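PDB 5DOZ: JamJ from Lyngbya majuscula, which probably catalyses cyclopropane formation as an NADPH-binding enoyl-acyl carrier protein reductase domain of a polyketide synthase. Local coordinates for residues A[150-155]-A[176-181]; A[161-166]-A[182-187]; A[225-230]-A[248-253]. All blocks are in the same frame, centred on the assembly; numbering follows the deposited sequence.

Contact 1: A[150-155]-A[176-181]; sequences AKIQSG and QFWGAE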
# COMPACT_ATOMS: atom_id res chain seq x y z
N ALA A 150 15.48 -2.51 -4.55
CA ALA A 150 16.53 -1.48 -4.51
C ALA A 150 17.70 -1.79 -3.58
O ALA A 150 18.77 -1.18 -3.71
CB ALA A 150 15.93 -0.13 -4.17
N LYS A 151 17.50 -2.70 -2.63
CA LYS A 151 18.56 -3.12 -1.70
C LYS A 151 19.26 -1.93 -1.03
O LYS A 151 20.49 -1.87 -0.98
CB LYS A 151 19.58 -4.02 -2.40
CG LYS A 151 19.12 -5.46 -2.61
CD LYS A 151 20.22 -6.29 -3.25
CE LYS A 151 19.97 -7.79 -3.09
NZ LYS A 151 18.69 -8.23 -3.71
N ILE A 152 18.47 -0.99 -0.52
CA ILE A 152 18.99 0.22 0.11
C ILE A 152 19.88 -0.09 1.33
O ILE A 152 19.61 -1.04 2.08
CB ILE A 152 17.83 1.19 0.47
CG1 ILE A 152 18.37 2.59 0.79
CG2 ILE A 152 16.96 0.63 1.60
CD1 ILE A 152 17.33 3.69 0.71
N GLN A 153 20.95 0.70 1.49
CA GLN A 153 21.91 0.54 2.60
C GLN A 153 22.03 1.84 3.39
O GLN A 153 21.65 2.90 2.90
CB GLN A 153 23.29 0.13 2.08
CG GLN A 153 23.30 -0.98 1.03
CD GLN A 153 22.82 -2.32 1.58
OE1 GLN A 153 23.28 -2.79 2.63
NE2 GLN A 153 21.91 -2.96 0.86
N SER A 154 22.56 1.76 4.61
CA SER A 154 22.73 2.96 5.45
C SER A 154 23.76 3.90 4.83
O SER A 154 24.72 3.46 4.20
CB SER A 154 23.13 2.60 6.89
OG SER A 154 24.53 2.50 7.04
N GLY A 155 23.54 5.20 5.00
CA GLY A 155 24.41 6.21 4.41
C GLY A 155 23.93 6.65 3.04
O GLY A 155 24.40 7.66 2.50
N GLN A 176 14.51 5.19 7.63
CA GLN A 176 15.18 5.73 8.82
C GLN A 176 15.76 4.63 9.71
O GLN A 176 16.90 4.74 10.18
CB GLN A 176 14.23 6.62 9.63
CG GLN A 176 13.85 7.92 8.94
CD GLN A 176 13.01 8.84 9.81
OE1 GLN A 176 12.06 8.40 10.46
NE2 GLN A 176 13.37 10.11 9.83
N PHE A 177 14.98 3.56 9.93
CA PHE A 177 15.44 2.41 10.71
C PHE A 177 16.60 1.69 10.04
O PHE A 177 17.41 1.05 10.71
CB PHE A 177 14.27 1.45 10.99
CG PHE A 177 14.66 0.21 11.76
CD1 PHE A 177 15.26 0.31 13.01
CD2 PHE A 177 14.40 -1.05 11.23
CE1 PHE A 177 15.62 -0.83 13.72
CE2 PHE A 177 14.75 -2.20 11.93
CZ PHE A 177 15.36 -2.09 13.18
N TRP A 178 16.68 1.80 8.71
CA TRP A 178 17.79 1.21 7.97
C TRP A 178 18.99 2.16 7.82
O TRP A 178 19.98 1.81 7.17
CB TRP A 178 17.32 0.63 6.63
CG TRP A 178 16.40 -0.56 6.79
CD1 TRP A 178 16.32 -1.40 7.88
CD2 TRP A 178 15.44 -1.06 5.84
NE1 TRP A 178 15.37 -2.37 7.67
CE2 TRP A 178 14.81 -2.18 6.43
CE3 TRP A 178 15.05 -0.65 4.56
CZ2 TRP A 178 13.81 -2.91 5.77
CZ3 TRP A 178 14.06 -1.38 3.90
CH2 TRP A 178 13.45 -2.50 4.51
N GLY A 179 18.89 3.34 8.42
CA GLY A 179 20.02 4.28 8.47
C GLY A 179 20.21 5.15 7.25
O GLY A 179 21.20 5.88 7.15
N ALA A 180 19.26 5.08 6.31
CA ALA A 180 19.28 5.92 5.11
C ALA A 180 18.90 7.35 5.46
O ALA A 180 18.27 7.61 6.49
CB ALA A 180 18.32 5.36 4.07
N GLU A 181 19.29 8.28 4.58
CA GLU A 181 18.99 9.70 4.73
C GLU A 181 17.76 10.04 3.90
O GLU A 181 17.81 10.01 2.67
CB GLU A 181 20.20 10.54 4.29
CG GLU A 181 20.13 12.01 4.69
CD GLU A 181 21.33 12.82 4.25
OE1 GLU A 181 22.48 12.37 4.47
OE2 GLU A 181 21.13 13.92 3.69

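Contact 2: A[161-166]-A[182-187]; sequences HAASGG and VFATTS. With NDP (NADPH dihydro-nicotinamide-adenine-dinucleotide phosphate), chain E.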
# COMPACT_ATOMS: atom_id res chain seq x y z
N HIS A 161 8.31 10.32 -2.33
CA HIS A 161 7.28 11.27 -2.75
C HIS A 161 5.95 11.07 -2.02
O HIS A 161 5.63 9.96 -1.61
CB HIS A 161 7.05 11.18 -4.26
CG HIS A 161 7.96 12.06 -5.07
ND1 HIS A 161 8.18 13.38 -4.77
CD2 HIS A 161 8.67 11.81 -6.20
CE1 HIS A 161 9.01 13.91 -5.65
NE2 HIS A 161 9.32 12.97 -6.53
N ALA A 162 5.18 12.15 -1.88
CA ALA A 162 3.83 12.07 -1.31
C ALA A 162 3.85 11.23 -0.02
O ALA A 162 3.04 10.31 0.17
CB ALA A 162 2.86 11.49 -2.33
N ALA A 163 4.77 11.59 0.87
CA ALA A 163 5.18 10.74 1.98
C ALA A 163 4.23 10.76 3.18
O ALA A 163 4.50 10.13 4.20
CB ALA A 163 6.61 11.09 2.39
N SER A 164 3.13 11.50 3.05
CA SER A 164 2.12 11.55 4.11
C SER A 164 1.09 10.44 3.98
O SER A 164 0.32 10.18 4.91
CB SER A 164 1.42 12.91 4.11
OG SER A 164 0.56 13.03 2.99
N GLY A 165 1.05 9.79 2.81
CA GLY A 165 0.11 8.69 2.58
C GLY A 165 0.55 7.40 3.25
O GLY A 165 1.56 7.39 3.95
N GLY A 166 -0.19 6.32 3.04
CA GLY A 166 0.10 5.04 3.68
C GLY A 166 1.46 4.46 3.31
O GLY A 166 2.30 4.21 4.19
N VAL A 182 16.66 10.37 4.57
CA VAL A 182 15.37 10.60 3.92
C VAL A 182 15.20 12.03 3.39
O VAL A 182 15.48 13.01 4.08
CB VAL A 182 14.18 10.25 4.86
CG1 VAL A 182 12.84 10.57 4.21
CG2 VAL A 182 14.22 8.79 5.26
N PHE A 183 14.75 12.11 2.14
CA PHE A 183 14.30 13.36 1.53
C PHE A 183 12.81 13.20 1.22
O PHE A 183 12.41 12.34 0.43
CB PHE A 183 15.09 13.64 0.24
CG PHE A 183 16.53 14.03 0.48
CD1 PHE A 183 17.43 13.13 1.05
CD2 PHE A 183 16.99 15.29 0.11
CE1 PHE A 183 18.75 13.49 1.26
CE2 PHE A 183 18.32 15.65 0.31
CZ PHE A 183 19.20 14.75 0.89
N ALA A 184 11.97 14.01 1.87
CA ALA A 184 10.52 13.85 1.73
C ALA A 184 9.87 15.02 1.00
O ALA A 184 10.36 16.14 1.05
CB ALA A 184 9.87 13.64 3.09
N THR A 185 8.79 14.73 0.28
CA THR A 185 7.93 15.76 -0.28
C THR A 185 6.50 15.50 0.19
O THR A 185 6.07 14.36 0.28
CB THR A 185 7.96 15.80 -1.82
OG1 THR A 185 7.38 14.60 -2.35
CG2 THR A 185 9.37 15.99 -2.35
N THR A 186 5.78 16.58 0.47
CA THR A 186 4.39 16.52 0.92
C THR A 186 3.67 17.84 0.60
O THR A 186 4.31 18.80 0.15
CB THR A 186 4.28 16.17 2.43
OG1 THR A 186 2.92 15.89 2.77
CG2 THR A 186 4.79 17.30 3.30
N SER A 187 2.36 17.89 0.80
CA SER A 187 1.61 19.13 0.62
C SER A 187 1.94 20.13 1.74
O SER A 187 2.33 19.72 2.84
CB SER A 187 0.10 18.85 0.55
OG SER A 187 -0.32 18.00 1.60
PA NDP E . -2.63 7.43 -0.41
O1A NDP E . -3.96 7.90 -0.94
O2A NDP E . -2.44 7.19 1.07
O5B NDP E . -1.50 8.49 -0.83
C5B NDP E . -1.72 9.46 -1.86
C4B NDP E . -0.85 10.66 -1.53
O4B NDP E . -0.50 11.33 -2.74
C3B NDP E . -1.55 11.68 -0.64
O3B NDP E . -1.25 11.50 0.75
C2B NDP E . -0.96 12.99 -1.10
O2B NDP E . 0.11 13.32 -0.23
C1B NDP E . -0.37 12.73 -2.47
N9A NDP E . -1.07 13.49 -3.52
C8A NDP E . -2.40 13.64 -3.65
N7A NDP E . -2.68 14.40 -4.73
C5A NDP E . -1.52 14.74 -5.31
C6A NDP E . -1.09 15.53 -6.48
N6A NDP E . -2.00 16.12 -7.29
N1A NDP E . 0.24 15.64 -6.73
C2A NDP E . 1.17 15.06 -5.94
N3A NDP E . 0.84 14.33 -4.86
C4A NDP E . -0.45 14.14 -4.50
O3 NDP E . -2.16 6.13 -1.25
PN NDP E . -1.04 5.06 -0.83
O1N NDP E . 0.04 5.72 -0.03
O2N NDP E . -1.72 3.84 -0.27
O5D NDP E . -0.41 4.64 -2.25
C5D NDP E . 0.19 5.61 -3.13
C4D NDP E . 0.17 5.11 -4.57
O4D NDP E . 0.79 3.82 -4.67
C3D NDP E . -1.23 4.93 -5.11
O3D NDP E . -1.22 5.35 -6.47
C2D NDP E . -1.49 3.44 -5.01
O2D NDP E . -2.47 2.95 -5.94
C1D NDP E . -0.10 2.87 -5.25
N1N NDP E . 0.08 1.56 -4.61
C2N NDP E . 0.66 0.59 -5.33
C3N NDP E . 1.13 -0.58 -4.74
C7N NDP E . 1.98 -1.52 -5.54
O7N NDP E . 2.01 -2.71 -5.27
N7N NDP E . 2.71 -1.03 -6.54
C4N NDP E . 0.66 -0.95 -3.35
C5N NDP E . 0.15 0.22 -2.64
C6N NDP E . -0.20 1.39 -3.30
P2B NDP E . 0.61 14.83 -0.08
O1X NDP E . -0.61 15.60 0.37
O2X NDP E . 1.68 14.69 0.96
O3X NDP E . 1.12 15.21 -1.44

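Contact 3: A[225-230]-A[248-253]; sequences VIFNSL and RYIEIS. With NDP (NADPH dihydro-nicotinamide-adenine-dinucleotide phosphate), chain E.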
# COMPACT_ATOMS: atom_id res chain seq x y z
N VAL A 225 18.32 6.46 -4.36
CA VAL A 225 17.05 5.74 -4.44
C VAL A 225 15.87 6.71 -4.46
O VAL A 225 15.82 7.64 -3.66
CB VAL A 225 16.89 4.75 -3.26
CG1 VAL A 225 15.57 3.98 -3.37
CG2 VAL A 225 18.06 3.77 -3.19
N ILE A 226 14.94 6.49 -5.39
CA ILE A 226 13.64 7.15 -5.35
C ILE A 226 12.54 6.11 -5.13
O ILE A 226 12.51 5.08 -5.80
CB ILE A 226 13.33 7.96 -6.63
CG1 ILE A 226 14.40 9.04 -6.85
CG2 ILE A 226 11.96 8.63 -6.54
CD1 ILE A 226 14.26 9.79 -8.15
N PHE A 227 11.64 6.40 -4.19
CA PHE A 227 10.44 5.61 -3.95
C PHE A 227 9.27 6.47 -4.44
O PHE A 227 8.85 7.41 -3.76
CB PHE A 227 10.32 5.28 -2.46
CG PHE A 227 9.14 4.41 -2.11
CD1 PHE A 227 9.21 3.03 -2.24
CD2 PHE A 227 7.98 4.98 -1.60
CE1 PHE A 227 8.13 2.23 -1.89
CE2 PHE A 227 6.89 4.18 -1.25
CZ PHE A 227 6.97 2.81 -1.40
N ASN A 228 8.78 6.17 -5.64
CA ASN A 228 7.87 7.08 -6.33
C ASN A 228 6.50 6.52 -6.69
O ASN A 228 6.37 5.35 -7.05
CB ASN A 228 8.52 7.63 -7.61
CG ASN A 228 7.56 8.47 -8.43
OD1 ASN A 228 6.96 9.41 -7.91
ND2 ASN A 228 7.39 8.12 -9.70
N SER A 229 5.48 7.38 -6.62
CA SER A 229 4.13 7.04 -7.08
C SER A 229 3.48 8.17 -7.90
O SER A 229 2.28 8.11 -8.19
CB SER A 229 3.24 6.62 -5.91
OG SER A 229 2.73 7.75 -5.21
N LEU A 230 4.26 9.18 -8.27
CA LEU A 230 3.75 10.33 -9.03
C LEU A 230 4.27 10.34 -10.47
O LEU A 230 5.48 10.42 -10.69
CB LEU A 230 4.12 11.65 -8.34
CG LEU A 230 3.84 11.83 -6.84
CD1 LEU A 230 4.36 13.18 -6.36
CD2 LEU A 230 2.36 11.66 -6.52
N ARG A 248 18.53 3.96 -8.26
CA ARG A 248 17.48 2.96 -8.39
C ARG A 248 16.07 3.57 -8.28
O ARG A 248 15.77 4.28 -7.31
CB ARG A 248 17.68 1.85 -7.35
CG ARG A 248 18.93 1.01 -7.59
CD ARG A 248 19.61 0.66 -6.28
NE ARG A 248 20.62 1.65 -5.93
CZ ARG A 248 21.07 1.87 -4.69
NH1 ARG A 248 20.59 1.19 -3.65
NH2 ARG A 248 22.01 2.80 -4.50
N TYR A 249 15.24 3.28 -9.27
CA TYR A 249 13.92 3.91 -9.41
C TYR A 249 12.81 2.93 -9.08
O TYR A 249 12.45 2.09 -9.92
CB TYR A 249 13.73 4.45 -10.83
CG TYR A 249 12.63 5.49 -11.00
CD1 TYR A 249 11.39 5.36 -10.34
CD2 TYR A 249 12.81 6.57 -11.84
CE1 TYR A 249 10.39 6.31 -10.51
CE2 TYR A 249 11.82 7.52 -12.02
CZ TYR A 249 10.61 7.39 -11.35
OH TYR A 249 9.64 8.35 -11.54
N ILE A 250 12.26 3.03 -7.87
CA ILE A 250 11.11 2.23 -7.48
C ILE A 250 9.83 2.98 -7.86
O ILE A 250 9.50 4.01 -7.27
CB ILE A 250 11.08 1.96 -5.96
CG1 ILE A 250 12.45 1.49 -5.46
CG2 ILE A 250 9.99 0.95 -5.62
CD1 ILE A 250 12.67 1.75 -3.98
N GLU A 251 9.13 2.46 -8.87
CA GLU A 251 7.87 3.02 -9.31
C GLU A 251 6.73 2.09 -8.89
O GLU A 251 6.72 0.92 -9.27
CB GLU A 251 7.88 3.19 -10.84
CG GLU A 251 6.60 3.75 -11.41
CD GLU A 251 6.37 5.20 -11.03
OE1 GLU A 251 7.15 6.06 -11.49
OE2 GLU A 251 5.40 5.47 -10.27
N ILE A 252 5.78 2.61 -8.11
CA ILE A 252 4.65 1.79 -7.62
C ILE A 252 3.31 2.25 -8.20
O ILE A 252 2.25 1.71 -7.85
CB ILE A 252 4.58 1.73 -6.07
CG1 ILE A 252 4.11 3.06 -5.47
CG2 ILE A 252 5.93 1.30 -5.49
CD1 ILE A 252 3.86 3.02 -3.98
N SER A 253 3.37 3.23 -9.09
CA SER A 253 2.20 3.90 -9.65
C SER A 253 1.20 2.96 -10.32
O SER A 253 0.00 3.00 -10.00
CB SER A 253 2.64 4.97 -10.64
OG SER A 253 1.55 5.45 -11.40
PA NDP E . -2.63 7.43 -0.41
O1A NDP E . -3.96 7.90 -0.94
O2A NDP E . -2.44 7.19 1.07
O5B NDP E . -1.50 8.49 -0.83
C5B NDP E . -1.72 9.46 -1.86
C4B NDP E . -0.85 10.66 -1.53
O4B NDP E . -0.50 11.33 -2.74
C3B NDP E . -1.55 11.68 -0.64
O3B NDP E . -1.25 11.50 0.75
C2B NDP E . -0.96 12.99 -1.10
O2B NDP E . 0.11 13.32 -0.23
C1B NDP E . -0.37 12.73 -2.47
N9A NDP E . -1.07 13.49 -3.52
C8A NDP E . -2.40 13.64 -3.65
N7A NDP E . -2.68 14.40 -4.73
C5A NDP E . -1.52 14.74 -5.31
C6A NDP E . -1.09 15.53 -6.48
N6A NDP E . -2.00 16.12 -7.29
N1A NDP E . 0.24 15.64 -6.73
C2A NDP E . 1.17 15.06 -5.94
N3A NDP E . 0.84 14.33 -4.86
C4A NDP E . -0.45 14.14 -4.50
O3 NDP E . -2.16 6.13 -1.25
PN NDP E . -1.04 5.06 -0.83
O1N NDP E . 0.04 5.72 -0.03
O2N NDP E . -1.72 3.84 -0.27
O5D NDP E . -0.41 4.64 -2.25
C5D NDP E . 0.19 5.61 -3.13
C4D NDP E . 0.17 5.11 -4.57
O4D NDP E . 0.79 3.82 -4.67
C3D NDP E . -1.23 4.93 -5.11
O3D NDP E . -1.22 5.35 -6.47
C2D NDP E . -1.49 3.44 -5.01
O2D NDP E . -2.47 2.95 -5.94
C1D NDP E . -0.10 2.87 -5.25
N1N NDP E . 0.08 1.56 -4.61
C2N NDP E . 0.66 0.59 -5.33
C3N NDP E . 1.13 -0.58 -4.74
C7N NDP E . 1.98 -1.52 -5.54
O7N NDP E . 2.01 -2.71 -5.27
N7N NDP E . 2.71 -1.03 -6.54
C4N NDP E . 0.66 -0.95 -3.35
C5N NDP E . 0.15 0.22 -2.64
C6N NDP E . -0.20 1.39 -3.30
P2B NDP E . 0.61 14.83 -0.08
O1X NDP E . -0.61 15.60 0.37
O2X NDP E . 1.68 14.69 0.96
O3X NDP E . 1.12 15.21 -1.44
O HOH W 1 0.88 7.82 -10.53

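Contact 1: A[150-155]-A[176-181]
I152 holds CG1 anti to its backbone N (chi1 -165°), while W178 carries its ring beside the backbone N and anti to the carbonyl carbon (chi1 -67°), and these two settings bring the side chains together at about a right angle. The CG2 methyl of I152 meets the indole at CE3 of W178, 3.7 Å away. The other branch runs on nearly extended, so that CD1 of I152 comes within 3.9 Å of the CB of A180. A branched residue suits the place because it can touch both partners at once; L146 and V158 add to the apolar surroundings of I152, and the rings of Y143 and Y147 meet that of W178.

Farther along, the two backbones approach each other. G179 ends helix 166-177 in a Schellman motif, with its N bonded back to Q176 O at 3.0 Å. Positive phi favours glycine there, and a CB on G179 would run into the CB of S154. That serine CB lies 3.3 Å from the carbonyl oxygen of W178. One hydrogen bond joins the segments: G155 N donates to G179 O over 3.2 Å, nearly straight at the hydrogen (168°) but from above the carbonyl plane. G155 is also a glycine for its own sake, since a CB would press on the carbonyl oxygen before it.

The loop before strand 157-160 is thus fitted to the end of helix 166-177 by a small apolar patch beside a single backbone bond, and the close approach of the chains probably depends on the missing side chain of G179.

Contact 2: A[161-166]-A[182-187]
The imidazole of H161 turns its edge to T185, with OG1 of the threonine in the ring plane, 2.8 Å from ND1. This is a hydrogen bond in which either atom could be the donor. The ring of F210 meets the imidazole edge-to-face, and NE2 of H161 is bonded to N239 OD1. OG1 of T185 sits between the backbone N and the carbonyl carbon (chi1 66°), where it also takes a weak bond from A162 N. Next to it, A163 N donates to T185 O at 3.1 Å and almost straight (172°). A leucine in place of H161 would probably leave N239 OD1 and T185 OG1 each without its imidazole partner.

The segments then converge on NADPH. S164 OG donates to O2X of the 2'-phosphate at 2.9 Å, T186 OG1 gives a second bond to O2X, and S187 OG reaches O1X at 2.7 Å. G166 N, in the first turn of helix 166-177, binds O2A of the diphosphate at 3.1 Å. G165 must be small, as a CB would clash with O5B.

Three hydroxyls directed at the 2'-phosphate, a group NADH lacks, are consistent with a preference for NADPH.

Contact 3: A[225-230]-A[248-253]
Two neighbouring parallel strands of the Rossmann sheet, 223-228 and 247-251, meet here as a beta-alpha-beta unit whose crossover contains helix 235-242. The axes of segments 225-228 and 248-251 are only 9° apart, and bonds alternate between them: I226 N to R248 O (3.0 Å), I250 N to I226 O, N228 N to I250 O (2.8 Å) and I252 N to N228 O.

V225, F227 and I250 share one face. CG1 of V225 packs on CD1 of I250 at 3.7 Å, and CG2 of V225 lies over one face of the R248 guanidinium, which forms a salt bridge with E156. CD1 of the F227 ring touches the I250 CG2 methyl at 4.0 Å.

On the other face N228 is a polar hub. Its OD1 accepts from L230 N at 2.7 Å, an Asx turn, while ND2 donates to L230 O at 3.1 Å and, weakly, to E251 OE1. An asparagine suits the site because its amide both accepts and donates at the strand's end. ND2 also comes to the in-plane edge of the Y249 ring, whose hydroxyl is bonded to N239.

I252 O accepts from the nicotinamide N7N of NADPH at 3.1 Å. The bonds between the N228 amide and the L230 backbone probably help hold L230 against the adenine, while the N7N bond probably helps set the rotation of the cofactor's carboxamide.

Overall arrangement
All three contacts belong to the six-stranded parallel Rossmann sheet and its helices. Contacts 1 and 2 alternate along the chain, helix 166-177 leading from the loop of 161-166 to segment 176-181, and strand 181-186 running on into contact 2; contact 3 follows in series. Their centres lie about 16 Å (1 and 2), 15 Å (1 and 3) and 12 Å (2 and 3) apart. Strand 157-160 stands between strands 181-186 and 223-228, and H161 probably bonds to F227 O. A probable bond from R248 NH1 to A150 O links contacts 1 and 3. C-terminal strand ends thus gather the NADPH site, touched by contacts 2 and 3, while contact 1 lies at the opposite, N-terminal ends.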